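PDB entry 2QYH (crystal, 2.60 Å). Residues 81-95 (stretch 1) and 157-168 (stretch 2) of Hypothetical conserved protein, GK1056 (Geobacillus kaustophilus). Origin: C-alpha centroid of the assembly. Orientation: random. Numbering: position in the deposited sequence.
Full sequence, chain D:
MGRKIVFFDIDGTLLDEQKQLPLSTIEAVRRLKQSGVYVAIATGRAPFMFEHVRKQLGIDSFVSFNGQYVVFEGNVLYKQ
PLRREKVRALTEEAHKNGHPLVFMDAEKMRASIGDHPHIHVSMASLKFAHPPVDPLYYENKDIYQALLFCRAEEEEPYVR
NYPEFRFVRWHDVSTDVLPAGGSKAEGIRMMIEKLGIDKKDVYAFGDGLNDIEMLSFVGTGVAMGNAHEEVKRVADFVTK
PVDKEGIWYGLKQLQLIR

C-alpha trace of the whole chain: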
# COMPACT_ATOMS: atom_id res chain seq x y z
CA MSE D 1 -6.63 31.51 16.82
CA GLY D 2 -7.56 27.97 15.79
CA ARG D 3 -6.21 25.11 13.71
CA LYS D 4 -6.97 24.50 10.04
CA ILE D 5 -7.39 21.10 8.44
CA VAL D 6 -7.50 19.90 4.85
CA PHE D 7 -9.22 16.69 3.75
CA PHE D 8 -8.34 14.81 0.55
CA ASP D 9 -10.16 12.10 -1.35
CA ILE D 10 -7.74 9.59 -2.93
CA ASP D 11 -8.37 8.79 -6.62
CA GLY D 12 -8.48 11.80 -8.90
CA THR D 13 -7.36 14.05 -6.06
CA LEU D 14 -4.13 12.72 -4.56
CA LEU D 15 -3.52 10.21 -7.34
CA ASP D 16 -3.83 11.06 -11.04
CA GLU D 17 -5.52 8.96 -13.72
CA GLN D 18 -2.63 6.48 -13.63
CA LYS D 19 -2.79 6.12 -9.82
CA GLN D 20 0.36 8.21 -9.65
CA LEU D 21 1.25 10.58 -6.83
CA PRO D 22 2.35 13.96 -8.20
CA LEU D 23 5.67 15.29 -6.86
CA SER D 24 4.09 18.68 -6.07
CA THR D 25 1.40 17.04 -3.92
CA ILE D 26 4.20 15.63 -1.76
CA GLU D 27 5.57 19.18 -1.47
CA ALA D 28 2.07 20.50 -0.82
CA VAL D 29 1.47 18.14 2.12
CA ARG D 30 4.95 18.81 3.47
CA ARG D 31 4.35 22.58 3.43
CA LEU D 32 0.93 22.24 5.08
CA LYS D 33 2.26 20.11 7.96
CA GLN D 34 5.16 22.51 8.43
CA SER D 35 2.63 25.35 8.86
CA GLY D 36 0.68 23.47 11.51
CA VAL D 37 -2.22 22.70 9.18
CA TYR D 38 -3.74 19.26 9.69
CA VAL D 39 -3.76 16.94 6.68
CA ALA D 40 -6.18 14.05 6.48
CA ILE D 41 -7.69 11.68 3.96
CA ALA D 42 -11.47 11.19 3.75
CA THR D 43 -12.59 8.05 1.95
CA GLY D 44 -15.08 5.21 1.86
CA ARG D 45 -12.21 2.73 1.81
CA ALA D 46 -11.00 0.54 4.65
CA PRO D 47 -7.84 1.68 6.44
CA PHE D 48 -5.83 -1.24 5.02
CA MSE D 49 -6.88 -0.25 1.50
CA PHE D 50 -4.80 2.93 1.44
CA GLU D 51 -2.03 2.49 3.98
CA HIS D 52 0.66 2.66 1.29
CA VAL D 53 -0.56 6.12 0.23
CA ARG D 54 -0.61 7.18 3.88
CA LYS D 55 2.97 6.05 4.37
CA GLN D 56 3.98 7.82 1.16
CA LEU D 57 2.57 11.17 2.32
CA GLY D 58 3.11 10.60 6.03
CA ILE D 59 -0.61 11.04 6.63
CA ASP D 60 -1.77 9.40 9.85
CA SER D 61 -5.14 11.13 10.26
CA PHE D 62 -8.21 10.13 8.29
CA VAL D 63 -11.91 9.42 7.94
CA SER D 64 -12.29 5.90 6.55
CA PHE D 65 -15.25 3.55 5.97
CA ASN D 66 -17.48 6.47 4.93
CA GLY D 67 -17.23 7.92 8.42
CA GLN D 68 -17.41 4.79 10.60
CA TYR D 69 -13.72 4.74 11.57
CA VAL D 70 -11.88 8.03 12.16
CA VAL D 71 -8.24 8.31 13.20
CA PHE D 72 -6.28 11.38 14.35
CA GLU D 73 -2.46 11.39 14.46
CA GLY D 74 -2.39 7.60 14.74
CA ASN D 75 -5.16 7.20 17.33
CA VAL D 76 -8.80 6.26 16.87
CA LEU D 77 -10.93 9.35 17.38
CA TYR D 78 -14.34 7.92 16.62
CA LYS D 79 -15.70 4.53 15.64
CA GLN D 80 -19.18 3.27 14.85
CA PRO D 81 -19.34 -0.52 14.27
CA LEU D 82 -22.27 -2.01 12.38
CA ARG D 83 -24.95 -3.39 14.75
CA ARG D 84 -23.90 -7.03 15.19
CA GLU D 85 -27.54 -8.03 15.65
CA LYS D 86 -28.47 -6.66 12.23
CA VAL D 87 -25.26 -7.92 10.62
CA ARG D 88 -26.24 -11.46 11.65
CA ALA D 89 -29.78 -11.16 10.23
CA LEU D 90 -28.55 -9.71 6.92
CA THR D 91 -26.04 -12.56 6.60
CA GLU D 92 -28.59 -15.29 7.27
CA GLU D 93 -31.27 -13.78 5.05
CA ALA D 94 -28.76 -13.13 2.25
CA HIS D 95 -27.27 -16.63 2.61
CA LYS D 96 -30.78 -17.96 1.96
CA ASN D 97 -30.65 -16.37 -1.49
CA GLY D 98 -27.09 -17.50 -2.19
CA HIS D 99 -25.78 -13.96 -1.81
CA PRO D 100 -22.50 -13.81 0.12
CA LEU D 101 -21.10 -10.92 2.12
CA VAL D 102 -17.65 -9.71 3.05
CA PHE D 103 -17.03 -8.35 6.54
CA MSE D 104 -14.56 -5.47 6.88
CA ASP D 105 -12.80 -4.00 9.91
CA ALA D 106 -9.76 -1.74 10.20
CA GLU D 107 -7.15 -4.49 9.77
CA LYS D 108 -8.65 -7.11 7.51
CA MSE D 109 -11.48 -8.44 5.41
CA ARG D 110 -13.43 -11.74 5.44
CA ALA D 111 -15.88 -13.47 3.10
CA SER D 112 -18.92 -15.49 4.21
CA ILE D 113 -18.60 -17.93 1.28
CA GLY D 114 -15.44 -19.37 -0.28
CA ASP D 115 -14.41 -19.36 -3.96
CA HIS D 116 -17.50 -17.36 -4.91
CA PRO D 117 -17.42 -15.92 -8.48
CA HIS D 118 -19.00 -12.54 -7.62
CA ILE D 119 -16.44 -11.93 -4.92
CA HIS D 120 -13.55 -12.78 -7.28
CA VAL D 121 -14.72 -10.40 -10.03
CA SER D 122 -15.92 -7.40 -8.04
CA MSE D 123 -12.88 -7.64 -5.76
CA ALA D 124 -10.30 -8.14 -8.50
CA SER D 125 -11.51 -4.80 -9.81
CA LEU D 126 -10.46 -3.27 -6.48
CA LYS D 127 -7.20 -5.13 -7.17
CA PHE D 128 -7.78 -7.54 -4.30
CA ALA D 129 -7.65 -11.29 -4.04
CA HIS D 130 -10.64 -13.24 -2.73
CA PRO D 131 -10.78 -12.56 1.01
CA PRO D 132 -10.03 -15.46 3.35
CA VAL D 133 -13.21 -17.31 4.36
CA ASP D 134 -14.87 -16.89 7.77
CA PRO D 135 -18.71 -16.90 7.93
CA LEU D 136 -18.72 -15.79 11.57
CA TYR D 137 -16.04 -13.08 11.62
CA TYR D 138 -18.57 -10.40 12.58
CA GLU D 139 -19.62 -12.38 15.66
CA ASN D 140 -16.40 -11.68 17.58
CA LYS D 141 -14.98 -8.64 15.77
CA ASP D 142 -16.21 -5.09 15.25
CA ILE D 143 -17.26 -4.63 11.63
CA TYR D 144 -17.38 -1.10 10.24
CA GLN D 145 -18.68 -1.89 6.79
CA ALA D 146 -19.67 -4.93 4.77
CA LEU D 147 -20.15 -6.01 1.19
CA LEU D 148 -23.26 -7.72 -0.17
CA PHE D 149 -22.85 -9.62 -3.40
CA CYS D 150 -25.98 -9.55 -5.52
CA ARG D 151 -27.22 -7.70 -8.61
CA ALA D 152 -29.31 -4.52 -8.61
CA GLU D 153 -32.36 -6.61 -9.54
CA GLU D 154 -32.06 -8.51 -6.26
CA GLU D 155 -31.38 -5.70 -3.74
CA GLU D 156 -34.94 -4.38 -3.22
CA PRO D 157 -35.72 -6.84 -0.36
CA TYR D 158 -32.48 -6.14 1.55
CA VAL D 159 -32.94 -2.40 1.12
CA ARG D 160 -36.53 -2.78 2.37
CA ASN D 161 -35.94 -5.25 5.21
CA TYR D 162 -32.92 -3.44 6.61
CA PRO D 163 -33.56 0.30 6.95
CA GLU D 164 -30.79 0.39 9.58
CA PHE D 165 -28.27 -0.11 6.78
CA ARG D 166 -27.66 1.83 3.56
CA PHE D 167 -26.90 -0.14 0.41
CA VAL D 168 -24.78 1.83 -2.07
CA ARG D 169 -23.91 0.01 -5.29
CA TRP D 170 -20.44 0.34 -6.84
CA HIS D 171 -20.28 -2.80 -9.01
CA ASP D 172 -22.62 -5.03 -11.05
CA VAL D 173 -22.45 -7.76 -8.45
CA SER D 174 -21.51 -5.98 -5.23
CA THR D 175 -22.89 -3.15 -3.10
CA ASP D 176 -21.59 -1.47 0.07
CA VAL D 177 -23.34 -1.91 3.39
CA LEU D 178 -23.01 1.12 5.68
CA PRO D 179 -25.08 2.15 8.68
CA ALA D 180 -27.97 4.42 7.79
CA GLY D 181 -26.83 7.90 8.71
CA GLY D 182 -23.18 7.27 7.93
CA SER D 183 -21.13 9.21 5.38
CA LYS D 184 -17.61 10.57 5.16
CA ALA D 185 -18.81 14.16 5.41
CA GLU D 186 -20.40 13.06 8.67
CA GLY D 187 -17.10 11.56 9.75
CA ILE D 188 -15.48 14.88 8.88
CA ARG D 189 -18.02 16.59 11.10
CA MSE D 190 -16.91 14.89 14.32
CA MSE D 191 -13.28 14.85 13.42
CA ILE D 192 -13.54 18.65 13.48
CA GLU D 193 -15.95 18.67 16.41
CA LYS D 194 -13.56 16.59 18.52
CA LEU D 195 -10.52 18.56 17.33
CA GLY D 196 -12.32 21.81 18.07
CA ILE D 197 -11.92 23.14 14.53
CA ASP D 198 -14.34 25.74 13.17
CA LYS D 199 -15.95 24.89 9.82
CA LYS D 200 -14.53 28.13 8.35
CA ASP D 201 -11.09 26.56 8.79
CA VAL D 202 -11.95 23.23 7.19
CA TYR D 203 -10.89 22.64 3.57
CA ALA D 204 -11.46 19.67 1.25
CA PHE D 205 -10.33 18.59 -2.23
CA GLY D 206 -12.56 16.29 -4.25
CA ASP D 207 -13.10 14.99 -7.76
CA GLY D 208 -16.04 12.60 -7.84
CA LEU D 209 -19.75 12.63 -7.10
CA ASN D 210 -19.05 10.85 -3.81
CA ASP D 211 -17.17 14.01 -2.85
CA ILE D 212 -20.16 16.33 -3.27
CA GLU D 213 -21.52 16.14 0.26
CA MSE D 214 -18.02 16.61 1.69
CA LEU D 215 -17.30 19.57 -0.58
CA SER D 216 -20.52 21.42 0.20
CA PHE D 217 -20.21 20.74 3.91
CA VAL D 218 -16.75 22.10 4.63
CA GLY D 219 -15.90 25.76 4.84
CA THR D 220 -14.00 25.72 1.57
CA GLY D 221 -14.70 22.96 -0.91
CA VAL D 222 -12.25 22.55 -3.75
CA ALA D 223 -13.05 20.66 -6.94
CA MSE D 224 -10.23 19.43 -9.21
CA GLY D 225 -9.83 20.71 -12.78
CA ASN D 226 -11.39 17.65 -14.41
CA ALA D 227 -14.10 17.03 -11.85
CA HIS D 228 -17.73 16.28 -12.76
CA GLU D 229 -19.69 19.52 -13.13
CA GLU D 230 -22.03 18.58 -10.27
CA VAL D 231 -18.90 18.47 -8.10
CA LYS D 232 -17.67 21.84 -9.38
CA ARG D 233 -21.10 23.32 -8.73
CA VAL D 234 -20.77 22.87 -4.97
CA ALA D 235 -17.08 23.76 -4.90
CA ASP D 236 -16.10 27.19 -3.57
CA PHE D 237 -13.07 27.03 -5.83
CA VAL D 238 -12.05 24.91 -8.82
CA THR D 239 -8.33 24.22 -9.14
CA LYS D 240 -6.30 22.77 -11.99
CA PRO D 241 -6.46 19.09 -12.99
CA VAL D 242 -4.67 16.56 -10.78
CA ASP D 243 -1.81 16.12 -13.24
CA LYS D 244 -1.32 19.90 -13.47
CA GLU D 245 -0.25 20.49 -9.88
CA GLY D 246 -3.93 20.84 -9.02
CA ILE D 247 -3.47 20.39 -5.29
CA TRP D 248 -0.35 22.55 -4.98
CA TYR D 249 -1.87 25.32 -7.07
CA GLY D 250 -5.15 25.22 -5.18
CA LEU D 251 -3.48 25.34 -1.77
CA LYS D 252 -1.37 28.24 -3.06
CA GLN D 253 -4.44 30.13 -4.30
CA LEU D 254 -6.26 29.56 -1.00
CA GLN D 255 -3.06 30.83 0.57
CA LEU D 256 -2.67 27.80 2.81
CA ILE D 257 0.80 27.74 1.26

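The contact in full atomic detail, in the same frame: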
# COMPACT_ATOMS: atom_id res chain seq x y z
N PRO D 81 -19.21 0.81 14.87
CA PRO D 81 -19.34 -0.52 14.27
C PRO D 81 -20.76 -0.72 13.79
O PRO D 81 -21.68 -0.02 14.23
CB PRO D 81 -19.02 -1.47 15.42
CG PRO D 81 -18.19 -0.65 16.34
CD PRO D 81 -18.84 0.71 16.29
N LEU D 82 -20.95 -1.67 12.88
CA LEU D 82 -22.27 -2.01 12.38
C LEU D 82 -22.92 -2.79 13.52
O LEU D 82 -22.23 -3.50 14.26
CB LEU D 82 -22.14 -2.90 11.15
CG LEU D 82 -22.46 -2.34 9.76
CD1 LEU D 82 -22.13 -0.85 9.67
CD2 LEU D 82 -21.68 -3.15 8.73
N ARG D 83 -24.24 -2.66 13.69
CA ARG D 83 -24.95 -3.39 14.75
C ARG D 83 -24.84 -4.89 14.49
O ARG D 83 -25.42 -5.40 13.52
CB ARG D 83 -26.42 -2.98 14.78
CG ARG D 83 -26.64 -1.55 15.24
CD ARG D 83 -28.09 -1.14 15.09
NE ARG D 83 -29.00 -2.08 15.74
CZ ARG D 83 -30.33 -1.99 15.68
NH1 ARG D 83 -30.90 -1.01 14.99
NH2 ARG D 83 -31.09 -2.89 16.29
N ARG D 84 -24.10 -5.59 15.35
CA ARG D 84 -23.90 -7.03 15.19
C ARG D 84 -25.21 -7.79 14.97
O ARG D 84 -25.30 -8.67 14.11
CB ARG D 84 -23.17 -7.60 16.40
CG ARG D 84 -22.70 -9.03 16.19
CD ARG D 84 -21.91 -9.54 17.38
NE ARG D 84 -22.67 -9.39 18.61
CZ ARG D 84 -22.32 -9.92 19.78
NH1 ARG D 84 -21.21 -10.64 19.87
NH2 ARG D 84 -23.08 -9.73 20.85
N GLU D 85 -26.22 -7.42 15.75
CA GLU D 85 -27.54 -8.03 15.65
C GLU D 85 -28.02 -8.02 14.19
O GLU D 85 -28.36 -9.06 13.62
CB GLU D 85 -28.53 -7.25 16.51
CG GLU D 85 -29.97 -7.70 16.43
CD GLU D 85 -30.94 -6.58 16.76
OE1 GLU D 85 -30.72 -5.89 17.77
OE2 GLU D 85 -31.91 -6.40 16.00
N LYS D 86 -28.03 -6.83 13.60
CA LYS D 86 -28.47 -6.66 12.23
C LYS D 86 -27.53 -7.28 11.21
O LYS D 86 -27.96 -7.73 10.15
CB LYS D 86 -28.68 -5.18 11.93
CG LYS D 86 -29.85 -4.56 12.71
CD LYS D 86 -31.16 -5.26 12.37
CE LYS D 86 -32.31 -4.78 13.24
NZ LYS D 86 -33.57 -5.52 12.95
N VAL D 87 -26.23 -7.31 11.53
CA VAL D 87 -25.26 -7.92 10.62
C VAL D 87 -25.59 -9.41 10.51
O VAL D 87 -25.56 -9.98 9.41
CB VAL D 87 -23.80 -7.74 11.13
CG1 VAL D 87 -22.85 -8.55 10.27
CG2 VAL D 87 -23.41 -6.27 11.08
N ARG D 88 -25.90 -10.04 11.64
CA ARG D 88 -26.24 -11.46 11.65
C ARG D 88 -27.49 -11.77 10.82
O ARG D 88 -27.49 -12.71 10.03
CB ARG D 88 -26.46 -11.94 13.09
CG ARG D 88 -26.68 -13.43 13.19
CD ARG D 88 -26.93 -13.88 14.61
NE ARG D 88 -25.90 -13.42 15.53
CZ ARG D 88 -26.05 -12.41 16.38
NH1 ARG D 88 -27.20 -11.75 16.43
NH2 ARG D 88 -25.05 -12.05 17.18
N ALA D 89 -28.54 -10.96 10.98
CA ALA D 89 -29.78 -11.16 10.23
C ALA D 89 -29.54 -11.03 8.72
O ALA D 89 -29.98 -11.88 7.94
CB ALA D 89 -30.84 -10.14 10.67
N LEU D 90 -28.85 -9.96 8.33
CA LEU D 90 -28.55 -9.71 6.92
C LEU D 90 -27.78 -10.89 6.32
O LEU D 90 -28.04 -11.29 5.18
CB LEU D 90 -27.72 -8.44 6.78
CG LEU D 90 -27.92 -7.59 5.52
CD1 LEU D 90 -26.89 -6.48 5.49
CD2 LEU D 90 -27.80 -8.45 4.27
N THR D 91 -26.84 -11.44 7.08
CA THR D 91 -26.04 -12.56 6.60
C THR D 91 -26.90 -13.80 6.39
O THR D 91 -26.81 -14.46 5.34
CB THR D 91 -24.90 -12.90 7.60
OG1 THR D 91 -24.15 -11.72 7.89
CG2 THR D 91 -23.97 -13.94 7.01
N GLU D 92 -27.73 -14.12 7.37
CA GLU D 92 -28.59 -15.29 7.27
C GLU D 92 -29.59 -15.14 6.14
O GLU D 92 -29.72 -16.03 5.31
CB GLU D 92 -29.30 -15.54 8.60
CG GLU D 92 -28.40 -16.24 9.62
CD GLU D 92 -28.97 -16.23 11.02
OE1 GLU D 92 -30.17 -16.55 11.18
OE2 GLU D 92 -28.22 -15.91 11.96
N GLU D 93 -30.29 -14.01 6.11
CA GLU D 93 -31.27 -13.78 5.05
C GLU D 93 -30.61 -13.84 3.67
O GLU D 93 -31.12 -14.49 2.76
CB GLU D 93 -31.98 -12.44 5.26
CG GLU D 93 -33.01 -12.12 4.17
CD GLU D 93 -33.87 -10.91 4.49
OE1 GLU D 93 -34.53 -10.39 3.57
OE2 GLU D 93 -33.89 -10.48 5.67
N ALA D 94 -29.48 -13.16 3.52
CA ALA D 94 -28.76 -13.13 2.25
C ALA D 94 -28.26 -14.52 1.86
O ALA D 94 -28.32 -14.90 0.69
CB ALA D 94 -27.58 -12.17 2.34
N HIS D 95 -27.77 -15.27 2.85
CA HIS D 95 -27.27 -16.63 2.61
C HIS D 95 -28.39 -17.50 2.03
O HIS D 95 -28.14 -18.40 1.23
CB HIS D 95 -26.77 -17.23 3.93
CG HIS D 95 -26.31 -18.65 3.81
ND1 HIS D 95 -27.18 -19.69 3.54
CD2 HIS D 95 -25.08 -19.20 3.93
CE1 HIS D 95 -26.50 -20.82 3.49
NE2 HIS D 95 -25.23 -20.56 3.72
N PRO D 157 -35.40 -6.25 -1.66
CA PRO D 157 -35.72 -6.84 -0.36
C PRO D 157 -34.80 -6.37 0.76
O PRO D 157 -35.26 -5.85 1.78
CB PRO D 157 -35.57 -8.34 -0.62
CG PRO D 157 -35.97 -8.46 -2.06
CD PRO D 157 -35.25 -7.30 -2.69
N TYR D 158 -33.49 -6.55 0.57
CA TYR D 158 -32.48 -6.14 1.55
C TYR D 158 -32.65 -4.68 1.93
O TYR D 158 -32.68 -4.33 3.11
CB TYR D 158 -31.08 -6.36 0.97
CG TYR D 158 -30.80 -7.80 0.61
CD1 TYR D 158 -30.75 -8.78 1.60
CD2 TYR D 158 -30.57 -8.17 -0.71
CE1 TYR D 158 -30.49 -10.11 1.27
CE2 TYR D 158 -30.31 -9.50 -1.05
CZ TYR D 158 -30.27 -10.46 -0.05
OH TYR D 158 -30.01 -11.77 -0.37
N VAL D 159 -32.75 -3.83 0.91
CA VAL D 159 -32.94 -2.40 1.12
C VAL D 159 -34.16 -2.17 2.01
O VAL D 159 -34.10 -1.42 2.98
CB VAL D 159 -33.18 -1.67 -0.24
CG1 VAL D 159 -33.51 -0.20 -0.00
CG2 VAL D 159 -31.95 -1.81 -1.13
N ARG D 160 -35.25 -2.86 1.67
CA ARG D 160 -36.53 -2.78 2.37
C ARG D 160 -36.54 -3.39 3.77
O ARG D 160 -37.10 -2.81 4.70
CB ARG D 160 -37.60 -3.47 1.53
CG ARG D 160 -38.94 -2.75 1.47
CD ARG D 160 -38.92 -1.67 0.41
NE ARG D 160 -38.22 -0.47 0.83
CZ ARG D 160 -37.77 0.47 0.00
NH1 ARG D 160 -37.95 0.34 -1.31
NH2 ARG D 160 -37.16 1.54 0.48
N ASN D 161 -35.95 -4.57 3.92
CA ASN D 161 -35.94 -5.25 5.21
C ASN D 161 -34.91 -4.75 6.20
O ASN D 161 -34.96 -5.10 7.38
CB ASN D 161 -35.75 -6.76 5.03
CG ASN D 161 -36.82 -7.39 4.16
OD1 ASN D 161 -37.99 -6.99 4.20
ND2 ASN D 161 -36.43 -8.39 3.38
N TYR D 162 -33.97 -3.94 5.73
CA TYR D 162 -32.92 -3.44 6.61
C TYR D 162 -32.70 -1.95 6.50
O TYR D 162 -31.69 -1.50 5.98
CB TYR D 162 -31.62 -4.18 6.33
CG TYR D 162 -31.70 -5.65 6.65
CD1 TYR D 162 -31.41 -6.12 7.92
CD2 TYR D 162 -32.10 -6.56 5.67
CE1 TYR D 162 -31.51 -7.47 8.23
CE2 TYR D 162 -32.21 -7.91 5.96
CZ TYR D 162 -31.92 -8.36 7.24
OH TYR D 162 -32.00 -9.71 7.52
N PRO D 163 -33.67 -1.16 6.99
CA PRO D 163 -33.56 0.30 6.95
C PRO D 163 -32.46 0.84 7.86
O PRO D 163 -32.15 2.03 7.82
CB PRO D 163 -34.96 0.76 7.37
CG PRO D 163 -35.41 -0.35 8.29
CD PRO D 163 -34.98 -1.58 7.53
N GLU D 164 -31.87 -0.03 8.68
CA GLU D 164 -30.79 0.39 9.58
C GLU D 164 -29.46 0.41 8.84
O GLU D 164 -28.44 0.88 9.37
CB GLU D 164 -30.70 -0.51 10.81
CG GLU D 164 -31.08 -1.95 10.58
CD GLU D 164 -32.58 -2.16 10.66
OE1 GLU D 164 -33.16 -1.88 11.73
OE2 GLU D 164 -33.18 -2.61 9.65
N PHE D 165 -29.47 -0.10 7.61
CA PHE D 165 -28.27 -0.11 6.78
C PHE D 165 -28.57 0.71 5.52
O PHE D 165 -29.72 0.98 5.21
CB PHE D 165 -27.88 -1.52 6.35
CG PHE D 165 -27.41 -2.39 7.47
CD1 PHE D 165 -26.60 -1.88 8.48
CD2 PHE D 165 -27.74 -3.75 7.49
CE1 PHE D 165 -26.12 -2.71 9.50
CE2 PHE D 165 -27.26 -4.58 8.50
CZ PHE D 165 -26.45 -4.05 9.51
N ARG D 166 -27.52 1.09 4.81
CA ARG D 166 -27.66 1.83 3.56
C ARG D 166 -26.87 1.07 2.51
O ARG D 166 -25.66 0.90 2.64
CB ARG D 166 -27.12 3.25 3.69
CG ARG D 166 -27.01 3.99 2.36
CD ARG D 166 -28.36 4.43 1.78
NE ARG D 166 -29.11 5.22 2.75
CZ ARG D 166 -30.07 4.72 3.53
NH1 ARG D 166 -30.39 3.44 3.44
NH2 ARG D 166 -30.67 5.50 4.43
N PHE D 167 -27.56 0.60 1.47
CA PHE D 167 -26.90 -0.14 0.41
C PHE D 167 -26.55 0.80 -0.74
O PHE D 167 -27.44 1.38 -1.37
CB PHE D 167 -27.80 -1.29 -0.05
CG PHE D 167 -28.18 -2.24 1.05
CD1 PHE D 167 -29.17 -1.90 1.97
CD2 PHE D 167 -27.51 -3.45 1.20
CE1 PHE D 167 -29.48 -2.75 3.03
CE2 PHE D 167 -27.82 -4.31 2.26
CZ PHE D 167 -28.80 -3.96 3.17
N VAL D 168 -25.26 0.96 -1.00
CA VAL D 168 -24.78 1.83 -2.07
C VAL D 168 -23.99 0.98 -3.06
O VAL D 168 -22.91 0.48 -2.74
CB VAL D 168 -23.86 2.94 -1.51
CG1 VAL D 168 -23.44 3.89 -2.62
CG2 VAL D 168 -24.57 3.69 -0.39

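Leu 90, in the middle of helix 84-95, is the apolar centre of the contact and touches four aromatic rings. Leu 90 CD1 lies 3.5 Å from Phe 165 CD2 and 3.9 Å from Phe 167 CZ, Leu 90 CD2 lies 4.0 Å from Tyr 158 CD1, and its CG sits almost on the normal of the Tyr 162 ring, a CH-pi contact over the face. The helix runs roughly antiparallel to helix 157-161 (151°), their axes 11.5 Å apart at closest. Tyr 158, from helix 157-161, and Tyr 162, just after it, reach across to Leu 90. A type I turn from Tyr 162 to Phe 165 then leads into strand 165-168, so that both turn ends direct aromatic rings at the helix. Phe 165 reaches the start of helix 84-95 and the loop before it, with CE1 3.7 Å from Leu 82 CG and CZ 3.5 Å from Lys 86 CB. At the other end, Tyr 158 CE1 packs 3.7 Å from Ala 94 CB.

Farther out, Glu 93 uses both carboxylate oxygens: OE2 accepts a hydrogen bond from Tyr 162 OH (2.8 Å) and OE1 one from Asn 161 ND2 (2.8 Å), tying the helix to the end of helix 157-161. Glu 164 OE1 forms a long salt bridge with Lys 86 NZ (3.9 Å); Arg 83 NH1, 4.1 Å from that same oxygen, adds charge attraction without a hydrogen bond.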